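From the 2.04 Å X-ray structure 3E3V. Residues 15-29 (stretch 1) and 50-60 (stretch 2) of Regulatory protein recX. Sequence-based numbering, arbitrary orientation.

Stretch 1, residues 15-29: DDISKGYNAALNYLS
Stretch 2 (50-60) DYISEIINKLI

No hydrogen bond joins these two helices of the regulatory protein recX; the contact is mainly apolar packing, with a glycine, G20, leaving room for the end of I55. At G20 a CB would point toward the second helix and lie 2.3 Å from I55 CD1, a clash; without it, G20 CA sits 3.6 Å from I55 CD1, and I17 O lies 3.8 Å from the same methyl, I55 CD1. Both stretches are helical, with phi/psi mostly near -65/-40 and i to i+4 backbone hydrogen bonds, such as Y21 N to I17 O (2.9 Å) and L59 N to I55 O (2.9 Å). The helices run in broadly the same direction, their axes crossing at -46° with a closest approach of 9.9 Å. The register is set by I17 CA to Y51 CA at 6.1 Å and, one helical turn on, Y21 CA to I55 CA at 6.4 Å. Together the two sides bury 552 Å².

I55 (chi1 m, chi2 t) leaves its helix sideways, but its end comes nearer to stretch 1. Its CG1 stands over one face of the Y21 ring, 4.1 Å from the ring centroid and 9° off the normal, a CH-pi contact; I55 CG2 also approaches Y21 CD1 at 3.6 Å. I17 CG2 lies 4.2 Å from I55 CG1. Y21 (chi1 -85°, chi2 -59°) points its CB sideways, but its ring reaches across the second helix, so that its OH comes 3.1 Å from K58 CB and 3.6 Å from E54 O, the latter without a hydrogen bond. L59 CD2 is at the edge of this ring, 4.5 Å from Y21 CD1.

Toward the N-terminal ends, I17 (m, t) places CG1 3.5 Å from Y51 CD1 and CD1 3.7 Å from E54 OE1. E54 (chi1 t, chi2 t, chi3 -49°) thus brings its carboxylate beside a methyl group. D16 (chi1 t) points toward stretch 2, with OD1 3.3 Å from Y51 CD2. Y51 (chi1 -55°, chi2 -55°) is poorly ordered, so its distances to D16 and I17 are the less certain ones.

Farther along, L59 (m, t) points toward stretch 1 and, besides Y21, meets A24 and its neighbour L25 and, one turn beyond A24, L28. A24, whose CB points toward stretch 2, places that atom 3.7 Å from L59 CD1; L25 CD1 (chi1 -87°, chi2 82°) is 4.1 Å from L59 CD2; and L28 CD1 (m, t) is 4.4 Å from L59 CD1.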

# COMPACT_ATOMS: atom_id res chain seq x y z
N ASP A 15 31.43 -6.79 17.14
CA ASP A 15 30.61 -5.73 17.72
C ASP A 15 29.86 -5.04 16.59
O ASP A 15 28.99 -4.20 16.83
CB ASP A 15 31.49 -4.72 18.44
CG ASP A 15 32.35 -3.91 17.49
OD1 ASP A 15 33.26 -4.49 16.86
OD2 ASP A 15 32.10 -2.69 17.37
N ASP A 16 30.22 -5.39 15.36
CA ASP A 16 29.61 -4.82 14.17
C ASP A 16 28.21 -5.42 14.01
O ASP A 16 27.23 -4.71 13.89
CB ASP A 16 30.45 -5.16 12.94
CG ASP A 16 30.29 -4.15 11.83
OD1 ASP A 16 30.64 -4.47 10.67
OD2 ASP A 16 29.82 -3.02 12.11
N ILE A 17 28.15 -6.75 14.01
CA ILE A 17 26.90 -7.47 13.88
C ILE A 17 25.99 -7.11 15.06
O ILE A 17 24.76 -7.06 14.93
CB ILE A 17 27.17 -8.99 13.84
CG1 ILE A 17 28.15 -9.31 12.71
CG2 ILE A 17 25.88 -9.76 13.64
CD1 ILE A 17 28.63 -10.74 12.66
N SER A 18 26.60 -6.85 16.20
CA SER A 18 25.88 -6.49 17.41
C SER A 18 25.19 -5.14 17.27
O SER A 18 24.01 -5.00 17.58
CB SER A 18 26.84 -6.46 18.60
OG SER A 18 26.19 -5.98 19.75
N LYS A 19 25.95 -4.14 16.83
CA LYS A 19 25.37 -2.81 16.64
C LYS A 19 24.27 -2.90 15.59
O LYS A 19 23.28 -2.18 15.65
CB LYS A 19 26.45 -1.81 16.20
CG LYS A 19 27.59 -1.63 17.21
CD LYS A 19 28.63 -0.62 16.72
CE LYS A 19 28.30 0.79 17.16
NZ LYS A 19 28.39 0.93 18.65
N GLY A 20 24.46 -3.81 14.63
CA GLY A 20 23.48 -3.99 13.58
C GLY A 20 22.17 -4.55 14.10
O GLY A 20 21.10 -4.07 13.72
N TYR A 21 22.24 -5.56 14.97
CA TYR A 21 21.04 -6.16 15.55
C TYR A 21 20.32 -5.18 16.46
O TYR A 21 19.09 -5.19 16.54
CB TYR A 21 21.38 -7.42 16.35
CG TYR A 21 21.46 -8.69 15.52
CD1 TYR A 21 20.36 -9.13 14.79
CD2 TYR A 21 22.63 -9.44 15.47
CE1 TYR A 21 20.43 -10.29 14.04
CE2 TYR A 21 22.71 -10.60 14.72
CZ TYR A 21 21.60 -11.02 14.00
OH TYR A 21 21.64 -12.19 13.27
N ASN A 22 21.08 -4.34 17.15
CA ASN A 22 20.50 -3.36 18.06
C ASN A 22 19.71 -2.28 17.32
O ASN A 22 18.58 -1.97 17.70
CB ASN A 22 21.61 -2.72 18.91
CG ASN A 22 21.08 -1.63 19.83
OD1 ASN A 22 21.34 -0.45 19.62
ND2 ASN A 22 20.34 -2.03 20.86
N ALA A 23 20.29 -1.72 16.27
CA ALA A 23 19.60 -0.68 15.51
C ALA A 23 18.35 -1.24 14.84
O ALA A 23 17.33 -0.55 14.72
CB ALA A 23 20.55 -0.10 14.47
N ALA A 24 18.42 -2.50 14.42
CA ALA A 24 17.30 -3.15 13.76
C ALA A 24 16.10 -3.26 14.67
O ALA A 24 14.98 -2.93 14.26
CB ALA A 24 17.71 -4.53 13.26
N LEU A 25 16.30 -3.72 15.90
CA LEU A 25 15.18 -3.85 16.82
C LEU A 25 14.63 -2.52 17.32
O LEU A 25 13.48 -2.45 17.76
CB LEU A 25 15.54 -4.77 17.99
CG LEU A 25 15.27 -6.23 17.62
CD1 LEU A 25 16.44 -6.80 16.82
CD2 LEU A 25 15.02 -7.05 18.87
N ASN A 26 15.44 -1.47 17.26
CA ASN A 26 14.97 -0.14 17.68
C ASN A 26 13.98 0.32 16.61
O ASN A 26 12.85 0.71 16.90
CB ASN A 26 16.13 0.86 17.74
CG ASN A 26 17.01 0.68 18.97
OD1 ASN A 26 18.03 1.36 19.12
ND2 ASN A 26 16.62 -0.22 19.86
N TYR A 27 14.46 0.25 15.37
CA TYR A 27 13.74 0.63 14.16
C TYR A 27 12.43 -0.15 13.95
O TYR A 27 11.49 0.36 13.33
CB TYR A 27 14.71 0.44 12.98
CG TYR A 27 14.28 0.93 11.62
CD1 TYR A 27 13.84 2.24 11.43
CD2 TYR A 27 14.40 0.10 10.50
CE1 TYR A 27 13.54 2.72 10.15
CE2 TYR A 27 14.10 0.57 9.23
CZ TYR A 27 13.67 1.88 9.06
OH TYR A 27 13.38 2.34 7.79
N LEU A 28 12.37 -1.37 14.46
CA LEU A 28 11.18 -2.22 14.31
C LEU A 28 10.20 -2.19 15.49
O LEU A 28 9.00 -2.41 15.29
CB LEU A 28 11.60 -3.67 14.07
CG LEU A 28 12.33 -4.06 12.79
CD1 LEU A 28 12.91 -5.45 12.96
CD2 LEU A 28 11.38 -4.02 11.60
N SER A 29 10.69 -1.94 16.71
CA SER A 29 9.83 -1.91 17.89
C SER A 29 8.69 -0.91 17.71
O SER A 29 7.56 -1.13 18.14
CB SER A 29 10.63 -1.57 19.16
OG SER A 29 11.22 -0.28 19.07
N ASP A 50 28.05 -8.21 4.03
CA ASP A 50 28.40 -9.51 4.59
C ASP A 50 27.57 -9.73 5.85
O ASP A 50 27.03 -10.81 6.09
CB ASP A 50 29.89 -9.53 4.95
CG ASP A 50 30.76 -8.84 3.92
OD1 ASP A 50 30.63 -7.61 3.75
OD2 ASP A 50 31.57 -9.53 3.27
N TYR A 51 27.48 -8.67 6.66
CA TYR A 51 26.77 -8.71 7.93
C TYR A 51 25.27 -8.37 7.85
O TYR A 51 24.47 -8.94 8.59
CB TYR A 51 27.47 -7.78 8.91
CG TYR A 51 28.95 -8.10 9.08
CD1 TYR A 51 29.36 -9.39 9.44
CD2 TYR A 51 29.93 -7.13 8.87
CE1 TYR A 51 30.71 -9.69 9.60
CE2 TYR A 51 31.28 -7.42 9.03
CZ TYR A 51 31.66 -8.71 9.39
OH TYR A 51 33.00 -9.02 9.54
N ILE A 52 24.91 -7.44 6.97
CA ILE A 52 23.50 -7.06 6.81
C ILE A 52 22.67 -8.29 6.48
O ILE A 52 21.61 -8.52 7.06
CB ILE A 52 23.33 -6.02 5.69
CG1 ILE A 52 23.85 -4.66 6.16
CG2 ILE A 52 21.87 -5.92 5.29
CD1 ILE A 52 23.70 -3.55 5.14
N SER A 53 23.18 -9.09 5.55
CA SER A 53 22.50 -10.30 5.13
C SER A 53 22.30 -11.28 6.27
O SER A 53 21.27 -11.95 6.36
CB SER A 53 23.28 -10.98 4.01
OG SER A 53 22.69 -12.22 3.69
N GLU A 54 23.30 -11.39 7.15
CA GLU A 54 23.22 -12.30 8.28
C GLU A 54 22.11 -11.81 9.22
O GLU A 54 21.28 -12.59 9.68
CB GLU A 54 24.56 -12.35 9.02
CG GLU A 54 24.62 -13.38 10.14
CD GLU A 54 25.88 -13.25 10.99
OE1 GLU A 54 26.99 -13.16 10.41
OE2 GLU A 54 25.77 -13.22 12.24
N ILE A 55 22.11 -10.51 9.48
CA ILE A 55 21.12 -9.88 10.35
C ILE A 55 19.71 -10.01 9.79
O ILE A 55 18.77 -10.39 10.50
CB ILE A 55 21.46 -8.39 10.56
CG1 ILE A 55 22.83 -8.28 11.24
CG2 ILE A 55 20.39 -7.71 11.43
CD1 ILE A 55 23.31 -6.86 11.43
N ILE A 56 19.56 -9.72 8.50
CA ILE A 56 18.26 -9.79 7.84
C ILE A 56 17.64 -11.19 7.86
O ILE A 56 16.46 -11.34 8.15
CB ILE A 56 18.35 -9.32 6.36
CG1 ILE A 56 18.76 -7.84 6.30
CG2 ILE A 56 17.00 -9.53 5.65
CD1 ILE A 56 17.79 -6.89 6.98
N ASN A 57 18.43 -12.21 7.54
CA ASN A 57 17.92 -13.58 7.55
C ASN A 57 17.47 -14.00 8.94
O ASN A 57 16.47 -14.70 9.10
CB ASN A 57 18.98 -14.55 7.05
CG ASN A 57 19.21 -14.44 5.56
OD1 ASN A 57 18.26 -14.48 4.78
ND2 ASN A 57 20.46 -14.29 5.16
N LYS A 58 18.24 -13.60 9.94
CA LYS A 58 17.91 -13.93 11.32
C LYS A 58 16.59 -13.25 11.67
O LYS A 58 15.70 -13.87 12.25
CB LYS A 58 19.03 -13.44 12.26
CG LYS A 58 18.77 -13.69 13.74
CD LYS A 58 18.42 -15.13 14.01
CE LYS A 58 18.79 -15.51 15.43
NZ LYS A 58 20.25 -15.36 15.66
N LEU A 59 16.46 -11.97 11.32
CA LEU A 59 15.23 -11.24 11.59
C LEU A 59 14.04 -11.87 10.88
O LEU A 59 12.94 -11.92 11.41
CB LEU A 59 15.37 -9.78 11.17
CG LEU A 59 16.42 -8.97 11.93
CD1 LEU A 59 16.44 -7.53 11.41
CD2 LEU A 59 16.11 -8.99 13.41
N ILE A 60 14.26 -12.36 9.66
CA ILE A 60 13.18 -13.00 8.92
C ILE A 60 12.79 -14.29 9.63
O ILE A 60 11.61 -14.61 9.76
CB ILE A 60 13.61 -13.34 7.48
CG1 ILE A 60 13.85 -12.05 6.69
CG2 ILE A 60 12.57 -14.23 6.83
CD1 ILE A 60 14.50 -12.29 5.34